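Local coordinates for protein galactokinase (Bifidobacterium longum subsp. infantis ATCC 15697 = JCM 1222 = DSM 20088, PDB 6TEQ) that probably phosphorylates galactose at its anomeric hydroxyl using ATP, as a GHMP-family galactokinase, and here holds 2-deoxy-2-fluoro-galactose in its sugar pocket, at residues A185-G189 and L190-A194; Y248-R251 and R252-C255; P292-T295 and M296-R299; V300-V303 and V304-E308. All coordinates share one frame; numbering follows the deposited sequence.

Contact 1: residues A185-G189 and L190-A194. With GAF (2-deoxy-2-fluoro-alpha-D-galactopyranose), chain M.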
loop_
_atom_site.group_PDB
_atom_site.type_symbol
_atom_site.label_atom_id
_atom_site.label_comp_id
_atom_site.label_asym_id
_atom_site.label_seq_id
_atom_site.Cartn_x
_atom_site.Cartn_y
_atom_site.Cartn_z
ATOM N N ALA A 185 2.760 14.109 0.451
ATOM C CA ALA A 185 1.792 13.093 0.903
ATOM C C ALA A 185 2.518 12.209 1.905
ATOM O O ALA A 185 3.390 11.447 1.521
ATOM C CB ALA A 185 1.281 12.289 -0.231
ATOM N N SER A 186 2.125 12.290 3.148
ATOM C CA SER A 186 2.748 11.536 4.254
ATOM C C SER A 186 2.537 10.040 4.025
ATOM O O SER A 186 1.365 9.611 3.797
ATOM C CB SER A 186 2.145 11.955 5.535
ATOM O OG SER A 186 2.807 11.326 6.587
ATOM N N THR A 187 3.602 9.264 4.059
ATOM C CA THR A 187 3.570 7.806 3.786
ATOM C C THR A 187 4.699 7.093 4.550
ATOM O O THR A 187 5.841 7.637 4.721
ATOM C CB THR A 187 3.653 7.488 2.292
ATOM O OG1 THR A 187 3.530 6.078 2.099
ATOM C CG2 THR A 187 4.957 7.978 1.719
ATOM N N GLY A 188 4.341 5.945 5.117
ATOM C CA GLY A 188 5.340 5.031 5.642
ATOM C C GLY A 188 5.805 4.251 4.427
ATOM O O GLY A 188 5.655 4.723 3.313
ATOM N N GLY A 189 6.463 3.164 4.657
ATOM C CA GLY A 189 7.021 2.403 3.556
ATOM C C GLY A 189 6.337 1.139 3.237
ATOM O O GLY A 189 6.888 0.385 2.414
ATOM N N LEU A 190 5.232 0.818 3.923
ATOM C CA LEU A 190 4.424 -0.409 3.723
ATOM C C LEU A 190 4.232 -0.674 2.224
ATOM O O LEU A 190 4.490 -1.804 1.715
ATOM C CB LEU A 190 3.057 -0.177 4.394
ATOM C CG LEU A 190 2.014 -1.296 4.326
ATOM C CD1 LEU A 190 0.675 -0.813 4.885
ATOM C CD2 LEU A 190 1.834 -1.789 2.916
ATOM N N ASP A 191 3.722 0.337 1.537
ATOM C CA ASP A 191 3.140 0.153 0.221
ATOM C C ASP A 191 4.246 -0.096 -0.803
ATOM O O ASP A 191 4.080 -0.941 -1.747
ATOM C CB ASP A 191 2.315 1.353 -0.207
ATOM C CG ASP A 191 1.207 1.789 0.718
ATOM O OD1 ASP A 191 0.891 1.010 1.650
ATOM O OD2 ASP A 191 0.608 2.813 0.344
ATOM N N GLN A 192 5.357 0.613 -0.654
ATOM C CA GLN A 192 6.464 0.595 -1.608
ATOM C C GLN A 192 7.262 -0.705 -1.402
ATOM O O GLN A 192 7.678 -1.367 -2.419
ATOM C CB GLN A 192 7.346 1.819 -1.409
ATOM C CG GLN A 192 6.606 3.141 -1.643
ATOM C CD GLN A 192 5.851 3.675 -0.439
ATOM O OE1 GLN A 192 5.740 3.030 0.635
ATOM N NE2 GLN A 192 5.316 4.875 -0.603
ATOM N N ASN A 193 7.406 -1.177 -0.192
ATOM C CA ASN A 193 8.009 -2.489 0.075
ATOM C C ASN A 193 7.163 -3.563 -0.525
ATOM O O ASN A 193 7.713 -4.516 -1.188
ATOM C CB ASN A 193 8.267 -2.672 1.598
ATOM C CG ASN A 193 9.539 -2.008 2.079
ATOM O OD1 ASN A 193 10.597 -2.596 1.932
ATOM N ND2 ASN A 193 9.471 -0.778 2.563
ATOM N N ALA A 194 5.838 -3.508 -0.372
ATOM C CA ALA A 194 4.941 -4.520 -0.988
ATOM C C ALA A 194 5.140 -4.509 -2.480
ATOM O O ALA A 194 5.341 -5.562 -3.083
ATOM C CB ALA A 194 3.509 -4.258 -0.634
HETATM C C1 GAF M . -1.149 4.252 4.240
HETATM C C2 GAF M . 0.345 4.479 4.153
HETATM F F2 GAF M . 0.664 4.806 2.877
HETATM C C3 GAF M . 1.131 3.258 4.581
HETATM O O3 GAF M . 2.471 3.602 4.740
HETATM C C4 GAF M . 0.629 2.719 5.954
HETATM O O4 GAF M . 0.955 3.569 7.046
HETATM C C5 GAF M . -0.846 2.518 5.878
HETATM O O5 GAF M . -1.479 3.727 5.534
HETATM C C6 GAF M . -1.455 2.014 7.171
HETATM O O6 GAF M . -0.944 0.728 7.520
HETATM O O1 GAF M . -1.411 3.340 3.189
#
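Gly189 and Asn193 lock the turn where the sugar-binding loop of this GHMP-type kinase runs into the first turn of helix 190-197. Two N-H groups of one asparagine grip one carbonyl oxygen: the backbone N of Asn193 donates to Gly189 O at 3.1 Å, and Asn193 ND2 reaches the same Gly189 O at 2.8 Å, coming from above the carbonyl plane, 42° out of it. The oxygen lies almost in the plane of the Asn193 amide, and OD1 at the other end of that amide is hydrogen-bonded to Arg197, which fixes the rotation of the group. This is the looser side of the contact, where both Gly189 and Asn193 keep some exposure. Even so, a side chain on Gly189 would run close against ND2.

The tight side is buried and faces the fluorinated galactose. A CB on Gly188 would be crowded by the sugar O3, to which Gly188 N makes a weak hydrogen bond. Gln192 folds back toward this turn with a bend at its second torsion (chi2 85°), wedged against helices 141-156 and 165-183. Asp191 forms a salt bridge with Arg40 through OD1, while its OD2 is 3.5 Å from GAF O1, the hydroxyl that galactokinases phosphorylate. With OG1 trans to the main-chain N (chi1 -176°), Thr187 donates to Gly188 O at 2.8 Å. That places the same Thr187 OG1 3.2 Å from GAF F2, with Asp191 OD2 also 3.2 Å from the fluorine.

Contact 2: residues Y248-R251 and R252-C255. With GAF (2-deoxy-2-fluoro-alpha-D-galactopyranose), chain M.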
loop_
_atom_site.group_PDB
_atom_site.type_symbol
_atom_site.label_atom_id
_atom_site.label_comp_id
_atom_site.label_asym_id
_atom_site.label_seq_id
_atom_site.Cartn_x
_atom_site.Cartn_y
_atom_site.Cartn_z
ATOM N N TYR A 248 -4.122 11.392 8.594
ATOM C CA TYR A 248 -3.069 10.347 8.609
ATOM C C TYR A 248 -1.840 10.973 9.269
ATOM O O TYR A 248 -1.258 10.389 10.165
ATOM C CB TYR A 248 -2.859 9.837 7.178
ATOM C CG TYR A 248 -1.703 8.858 7.017
ATOM C CD1 TYR A 248 -1.912 7.511 7.181
ATOM C CD2 TYR A 248 -0.400 9.294 6.875
ATOM C CE1 TYR A 248 -0.867 6.596 7.075
ATOM C CE2 TYR A 248 0.652 8.416 6.747
ATOM C CZ TYR A 248 0.436 7.058 6.888
ATOM O OH TYR A 248 1.528 6.261 6.785
ATOM N N ALA A 249 -1.509 12.204 8.910
ATOM C CA ALA A 249 -0.362 12.923 9.493
ATOM C C ALA A 249 -0.573 13.060 10.988
ATOM O O ALA A 249 0.440 12.951 11.750
ATOM C CB ALA A 249 -0.189 14.286 8.847
ATOM N N GLN A 250 -1.805 13.342 11.426
ATOM C CA GLN A 250 -2.048 13.510 12.887
ATOM C C GLN A 250 -1.725 12.167 13.568
ATOM O O GLN A 250 -0.963 12.179 14.573
ATOM C CB GLN A 250 -3.464 13.987 13.218
ATOM C CG GLN A 250 -3.679 14.229 14.714
ATOM C CD GLN A 250 -2.685 15.164 15.371
ATOM O OE1 GLN A 250 -2.682 16.381 15.114
ATOM N NE2 GLN A 250 -1.807 14.586 16.193
ATOM N N ARG A 251 -2.227 11.047 13.052
ATOM C CA ARG A 251 -1.977 9.743 13.732
ATOM C C ARG A 251 -0.461 9.559 13.927
ATOM O O ARG A 251 -0.014 9.158 15.044
ATOM C CB ARG A 251 -2.577 8.578 12.963
ATOM C CG ARG A 251 -4.088 8.634 12.821
ATOM C CD ARG A 251 -4.774 8.476 14.173
ATOM N NE ARG A 251 -6.227 8.540 13.998
ATOM C CZ ARG A 251 -6.899 9.651 13.785
ATOM N NH1 ARG A 251 -6.289 10.823 13.705
ATOM N NH2 ARG A 251 -8.193 9.591 13.564
ATOM N N ARG A 252 0.316 9.826 12.865
ATOM C CA ARG A 252 1.777 9.744 12.948
ATOM C C ARG A 252 2.307 10.668 14.060
ATOM O O ARG A 252 3.154 10.203 14.829
ATOM C CB ARG A 252 2.430 10.039 11.595
ATOM C CG ARG A 252 2.117 9.010 10.526
ATOM C CD ARG A 252 3.005 9.168 9.293
ATOM N NE ARG A 252 4.411 8.946 9.522
ATOM C CZ ARG A 252 5.349 9.011 8.591
ATOM N NH1 ARG A 252 5.063 9.443 7.382
ATOM N NH2 ARG A 252 6.596 8.731 8.900
ATOM N N ALA A 253 1.831 11.925 14.166
ATOM C CA ALA A 253 2.321 12.880 15.164
ATOM C C ALA A 253 2.050 12.345 16.568
ATOM O O ALA A 253 2.917 12.421 17.423
ATOM C CB ALA A 253 1.673 14.218 15.004
ATOM N N THR A 254 0.882 11.763 16.731
ATOM C CA THR A 254 0.426 11.227 18.018
ATOM C C THR A 254 1.327 10.085 18.450
ATOM O O THR A 254 1.812 10.086 19.600
ATOM C CB THR A 254 -1.057 10.856 18.005
ATOM O OG1 THR A 254 -1.833 12.032 17.749
ATOM C CG2 THR A 254 -1.419 10.260 19.373
ATOM N N CYS A 255 1.685 9.201 17.508
ATOM C CA CYS A 255 2.582 8.087 17.855
ATOM C C CYS A 255 3.972 8.630 18.207
ATOM O O CYS A 255 4.583 8.089 19.157
ATOM C CB CYS A 255 2.704 7.087 16.728
ATOM S SG CYS A 255 1.145 6.200 16.491
HETATM C C1 GAF M . -1.149 4.252 4.240
HETATM C C2 GAF M . 0.345 4.479 4.153
HETATM F F2 GAF M . 0.664 4.806 2.877
HETATM C C3 GAF M . 1.131 3.258 4.581
HETATM O O3 GAF M . 2.471 3.602 4.740
HETATM C C4 GAF M . 0.629 2.719 5.954
HETATM O O4 GAF M . 0.955 3.569 7.046
HETATM C C5 GAF M . -0.846 2.518 5.878
HETATM O O5 GAF M . -1.479 3.727 5.534
HETATM C C6 GAF M . -1.455 2.014 7.171
HETATM O O6 GAF M . -0.944 0.728 7.520
HETATM O O1 GAF M . -1.411 3.340 3.189
#
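Tyr248 O accepts from Arg252 N at 3.2 Å, the first of four consecutive i to i+4 bonds that carry regular alpha-helical geometry through both segments; the last, Cys255 N to Arg251 O, measures 3.0 Å. Side chains one turn apart then meet on the outside of helix 247-262. CD of Arg252 comes obliquely against the Tyr248 ring, 3.5 Å from CE2, with the guanidinium plane turned 69° from the ring. NH1 of Arg252 goes on to bond Ser186 OG, so the arginine both flanks the tyrosine and ties the helix to the sugar-binding loop. The helix belongs to the galactose pocket of the kinase through Tyr248 alone among its residues here: with CG trans to the backbone N (chi1 174°), the ring stretches out until OH lies 2.8 Å from GAF O4, which it probably hydrogen-bonds, the oxygen lying in the ring plane at its edge. A phenylalanine here would probably leave O4 without this partner and Gly188 N without its weak one. Farther along, in the conformer given, Gln250 NE2 donates to Thr254 OG1 at 3.0 Å. Arg251 turns to the Tyr340 and Glu341 carbonyls.

Contact 3: residues P292-T295 and M296-R299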
loop_
_atom_site.group_PDB
_atom_site.type_symbol
_atom_site.label_atom_id
_atom_site.label_comp_id
_atom_site.label_asym_id
_atom_site.label_seq_id
_atom_site.Cartn_x
_atom_site.Cartn_y
_atom_site.Cartn_z
ATOM N N PRO A 292 -0.772 10.492 29.739
ATOM C CA PRO A 292 -1.952 11.114 30.372
ATOM C C PRO A 292 -3.150 11.335 29.424
ATOM O O PRO A 292 -4.306 11.392 29.849
ATOM C CB PRO A 292 -1.340 12.434 30.882
ATOM C CG PRO A 292 -0.251 12.711 29.889
ATOM C CD PRO A 292 0.407 11.353 29.738
ATOM N N ASP A 293 -2.867 11.512 28.143
ATOM C CA ASP A 293 -3.911 11.815 27.159
ATOM C C ASP A 293 -4.663 10.508 26.785
ATOM O O ASP A 293 -4.042 9.522 26.365
ATOM C CB ASP A 293 -3.277 12.490 25.951
ATOM C CG ASP A 293 -4.334 12.863 24.961
ATOM O OD1 ASP A 293 -4.640 11.990 24.143
ATOM O OD2 ASP A 293 -4.891 14.038 25.094
ATOM N N GLU A 294 -5.986 10.546 26.844
ATOM C CA GLU A 294 -6.867 9.359 26.703
ATOM C C GLU A 294 -6.895 8.868 25.257
ATOM O O GLU A 294 -7.011 7.653 25.057
ATOM C CB GLU A 294 -8.251 9.653 27.287
ATOM C CG GLU A 294 -8.233 9.882 28.797
ATOM C CD GLU A 294 -8.080 8.693 29.725
ATOM O OE1 GLU A 294 -8.032 7.562 29.259
ATOM O OE2 GLU A 294 -8.094 8.898 30.957
ATOM N N THR A 295 -6.798 9.767 24.286
ATOM C CA THR A 295 -6.657 9.430 22.850
ATOM C C THR A 295 -5.294 8.799 22.620
ATOM O O THR A 295 -5.201 7.767 21.896
ATOM C CB THR A 295 -6.949 10.648 21.993
ATOM O OG1 THR A 295 -8.306 11.048 22.255
ATOM C CG2 THR A 295 -6.646 10.373 20.542
ATOM N N MET A 296 -4.227 9.363 23.186
ATOM C CA MET A 296 -2.875 8.791 22.973
ATOM C C MET A 296 -2.805 7.356 23.521
ATOM O O MET A 296 -2.202 6.467 22.854
ATOM C CB MET A 296 -1.811 9.684 23.615
ATOM C CG MET A 296 -0.421 9.298 23.223
ATOM S SD MET A 296 0.802 10.291 23.955
ATOM C CE MET A 296 0.560 11.803 23.037
ATOM N N LYS A 297 -3.504 7.046 24.598
ATOM C CA LYS A 297 -3.496 5.676 25.178
ATOM C C LYS A 297 -4.108 4.725 24.148
ATOM O O LYS A 297 -3.589 3.656 23.919
ATOM C CB LYS A 297 -4.325 5.572 26.478
ATOM C CG LYS A 297 -3.828 6.370 27.650
ATOM C CD LYS A 297 -4.834 6.235 28.813
ATOM C CE LYS A 297 -4.666 7.139 30.004
ATOM N NZ LYS A 297 -3.476 6.808 30.757
ATOM N N LYS A 298 -5.203 5.146 23.559
ATOM C CA LYS A 298 -5.910 4.367 22.553
ATOM C C LYS A 298 -4.971 4.093 21.366
ATOM O O LYS A 298 -4.952 2.934 20.840
ATOM C CB LYS A 298 -7.208 5.061 22.150
ATOM C CG LYS A 298 -8.362 5.130 23.118
ATOM C CD LYS A 298 -9.568 5.823 22.420
ATOM C CE LYS A 298 -10.834 5.822 23.197
ATOM N NZ LYS A 298 -11.749 6.747 22.480
ATOM N N ARG A 299 -4.336 5.119 20.821
ATOM C CA ARG A 299 -3.428 4.943 19.670
ATOM C C ARG A 299 -2.323 3.930 20.006
ATOM O O ARG A 299 -2.055 3.055 19.173
ATOM C CB ARG A 299 -2.794 6.235 19.198
ATOM C CG ARG A 299 -3.740 7.385 18.907
ATOM C CD ARG A 299 -4.844 7.027 17.942
ATOM N NE ARG A 299 -5.612 8.169 17.530
ATOM C CZ ARG A 299 -6.935 8.382 17.693
ATOM N NH1 ARG A 299 -7.739 7.470 18.246
ATOM N NH2 ARG A 299 -7.453 9.538 17.284
#
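The N-cap of helix 294-318 is Asp293, whose side chain receives the backbone N-H of Met296 three residues on. The bond from Met296 N to Asp293 OD1 is 2.8 Å long and uses the anti lone pair of the oxygen, the one away from OD2. Having CG trans to the backbone N (chi1 -178°) places OD1 where it can receive Met296 N, and a negative charge there would probably be favoured by the N-terminal end of the helix dipole. Asp293 O then opens the main-chain series by accepting from Lys297 N at 3.1 Å; the next bond, Lys298 N to Glu294 O, is weak, and Arg299 N to Thr295 O is regular again at 3.0 Å.

Met296 crosses Asp293 at about a right angle, its CB 3.7 Å from Asp293 OD1, and runs on to pack against Glu257 and Ala258 of helix 247-262. Lys297 runs alongside Glu294, pointing the same way, with its CD and CE each 3.5 Å from Glu294 OE1. The charged ends do not meet, OE1 and Lys297 NZ being 4.9 Å apart; the ammonium group instead bonds the carbonyls of Leu291 and Leu288, joining the start of this helix to the end of helix 280-289. Arg299 makes a salt bridge with Glu341 and also holds Asp339 O, which keeps its flat group in place. Thr295 lies beside it in the same direction, and the Thr295 methyl CG2 rests over the centre of one face of the Arg299 guanidinium, 3.5 Å from CZ.

Contact 4: residues V300-V303 and V304-E308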
loop_
_atom_site.group_PDB
_atom_site.type_symbol
_atom_site.label_atom_id
_atom_site.label_comp_id
_atom_site.label_asym_id
_atom_site.label_seq_id
_atom_site.Cartn_x
_atom_site.Cartn_y
_atom_site.Cartn_z
ATOM N N VAL A 300 -1.680 4.046 21.142
ATOM C CA VAL A 300 -0.604 3.109 21.598
ATOM C C VAL A 300 -1.140 1.697 21.773
ATOM O O VAL A 300 -0.547 0.728 21.281
ATOM C CB VAL A 300 0.134 3.618 22.840
ATOM C CG1 VAL A 300 1.086 2.560 23.467
ATOM C CG2 VAL A 300 0.914 4.845 22.434
ATOM N N ARG A 301 -2.318 1.553 22.344
ATOM C CA ARG A 301 -2.912 0.204 22.500
ATOM C C ARG A 301 -3.083 -0.418 21.106
ATOM O O ARG A 301 -2.807 -1.589 20.936
ATOM C CB ARG A 301 -4.185 0.278 23.329
ATOM C CG ARG A 301 -4.901 -1.056 23.442
ATOM C CD ARG A 301 -5.897 -1.035 24.557
ATOM N NE ARG A 301 -6.933 -0.128 24.213
ATOM C CZ ARG A 301 -7.464 0.728 25.029
ATOM N NH1 ARG A 301 -6.996 0.785 26.279
ATOM N NH2 ARG A 301 -8.401 1.559 24.576
ATOM N N HIS A 302 -3.632 0.326 20.130
ATOM C CA HIS A 302 -3.770 -0.201 18.768
ATOM C C HIS A 302 -2.379 -0.661 18.352
ATOM O O HIS A 302 -2.295 -1.772 17.862
ATOM C CB HIS A 302 -4.303 0.858 17.796
ATOM C CG HIS A 302 -4.115 0.341 16.417
ATOM N ND1 HIS A 302 -4.882 -0.640 15.934
ATOM C CD2 HIS A 302 -3.187 0.631 15.488
ATOM C CE1 HIS A 302 -4.410 -1.055 14.765
ATOM N NE2 HIS A 302 -3.374 -0.253 14.448
ATOM N N VAL A 303 -1.322 0.193 18.433
ATOM C CA VAL A 303 -0.062 -0.171 17.751
ATOM C C VAL A 303 0.482 -1.457 18.392
ATOM O O VAL A 303 0.967 -2.360 17.705
ATOM C CB VAL A 303 0.940 0.983 17.797
ATOM C CG1 VAL A 303 2.278 0.555 17.279
ATOM C CG2 VAL A 303 0.414 2.169 16.984
ATOM N N VAL A 304 0.412 -1.519 19.696
ATOM C CA VAL A 304 1.035 -2.621 20.448
ATOM C C VAL A 304 0.285 -3.894 20.122
ATOM O O VAL A 304 0.935 -4.889 19.826
ATOM C CB VAL A 304 1.003 -2.334 21.949
ATOM C CG1 VAL A 304 1.227 -3.583 22.771
ATOM C CG2 VAL A 304 1.987 -1.254 22.283
ATOM N N THR A 305 -1.021 -3.887 20.185
ATOM C CA THR A 305 -1.844 -5.103 19.945
ATOM C C THR A 305 -1.739 -5.517 18.475
ATOM O O THR A 305 -1.757 -6.700 18.160
ATOM C CB THR A 305 -3.278 -4.973 20.464
ATOM O OG1 THR A 305 -3.955 -3.940 19.748
ATOM C CG2 THR A 305 -3.313 -4.753 21.974
ATOM N N GLU A 306 -1.654 -4.537 17.572
ATOM C CA GLU A 306 -1.639 -4.849 16.123
ATOM C C GLU A 306 -0.323 -5.554 15.821
ATOM O O GLU A 306 -0.326 -6.495 14.954
ATOM C CB GLU A 306 -1.804 -3.563 15.301
ATOM C CG GLU A 306 -1.943 -3.800 13.830
ATOM C CD GLU A 306 -3.280 -4.316 13.357
ATOM O OE1 GLU A 306 -4.137 -4.683 14.201
ATOM O OE2 GLU A 306 -3.402 -4.396 12.141
ATOM N N ILE A 307 0.795 -5.088 16.342
ATOM C CA ILE A 307 2.094 -5.728 16.041
ATOM C C ILE A 307 2.007 -7.199 16.471
ATOM O O ILE A 307 2.400 -8.097 15.667
ATOM C CB ILE A 307 3.269 -4.978 16.689
ATOM C CG1 ILE A 307 3.460 -3.569 16.091
ATOM C CG2 ILE A 307 4.544 -5.782 16.581
ATOM C CD1 ILE A 307 4.440 -2.660 16.821
ATOM N N GLU A 308 1.454 -7.468 17.649
ATOM C CA GLU A 308 1.348 -8.854 18.103
ATOM C C GLU A 308 0.374 -9.619 17.200
ATOM O O GLU A 308 0.626 -10.791 16.876
ATOM C CB GLU A 308 0.871 -8.954 19.554
ATOM C CG GLU A 308 1.190 -10.322 20.096
ATOM C CD GLU A 308 2.675 -10.610 20.319
ATOM O OE1 GLU A 308 3.261 -9.983 21.124
ATOM O OE2 GLU A 308 3.225 -11.472 19.676
#
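The imidazole of His302 has CB of Glu306 over one face, a CH-pi contact with CB 4.0 Å from the ring centroid and 29° off the normal. The two side chains run side by side, and the Glu306 carboxylate is turned 33° from the ring plane. Both ring nitrogens are taken, ND1 paired with Ser335 OG and NE2 with the carbonyl of Glu46; the Tyr340 ring meets the imidazole with planes at about 45°. Glu306 OE2 accepts from Gly45 N, Glu46 N and Ser332 OG, and OE1 forms a salt bridge with Arg309.

One turn along helix 294-318, Thr305 grips the backbone twice. Its OG1 occupies the crowded position between backbone N and carbonyl carbon (chi1 64°), which brings it within reach of Arg301 O, tilted out of the carbonyl plane, to donate at 2.9 Å. Thr305 N donates to the same Arg301 O at 3.0 Å, and the two reach it from opposite faces of that plane. A valine in its place would probably leave Arg301 O with the main-chain bond alone and Arg309 without its weak bond to this hydroxyl.

The flank toward helix 267-276 is apolar: Val303 CG1 lies alongside Ile307 CD1 at 3.9 Å, and Val300 CG1 meets Val304 CG2 at 4.1 Å. The other side is polar and also buried, toward the loop with the sugar-binding Glu46: His302 NE2 bonds Glu46 O and Glu306 OE2 bonds Glu46 N, consistent with a second shell to the sugar site.

In the fold
Contact 1 lies nearest the centre of the chain and is buried, as contact 4 is, whereas contacts 2 and 3 are only partly buried. Contacts 1 and 2 share the sugar, and meet through the loop before helix 190-197. Contacts 3 and 4 follow each other on helix 294-318, which packs against helix 247-262 of contact 2: Arg299 touches Arg251 and Thr254, and Val303 reaches Cys255. Chemistry follows place. Contact 1 relies on glycines and polar groups packed round the ligand, contact 2 offers one aromatic hydroxyl, contact 3 is a charged helix start, and contact 4 joins valines and isoleucine to a buried histidine and glutamate packed CH-to-ring.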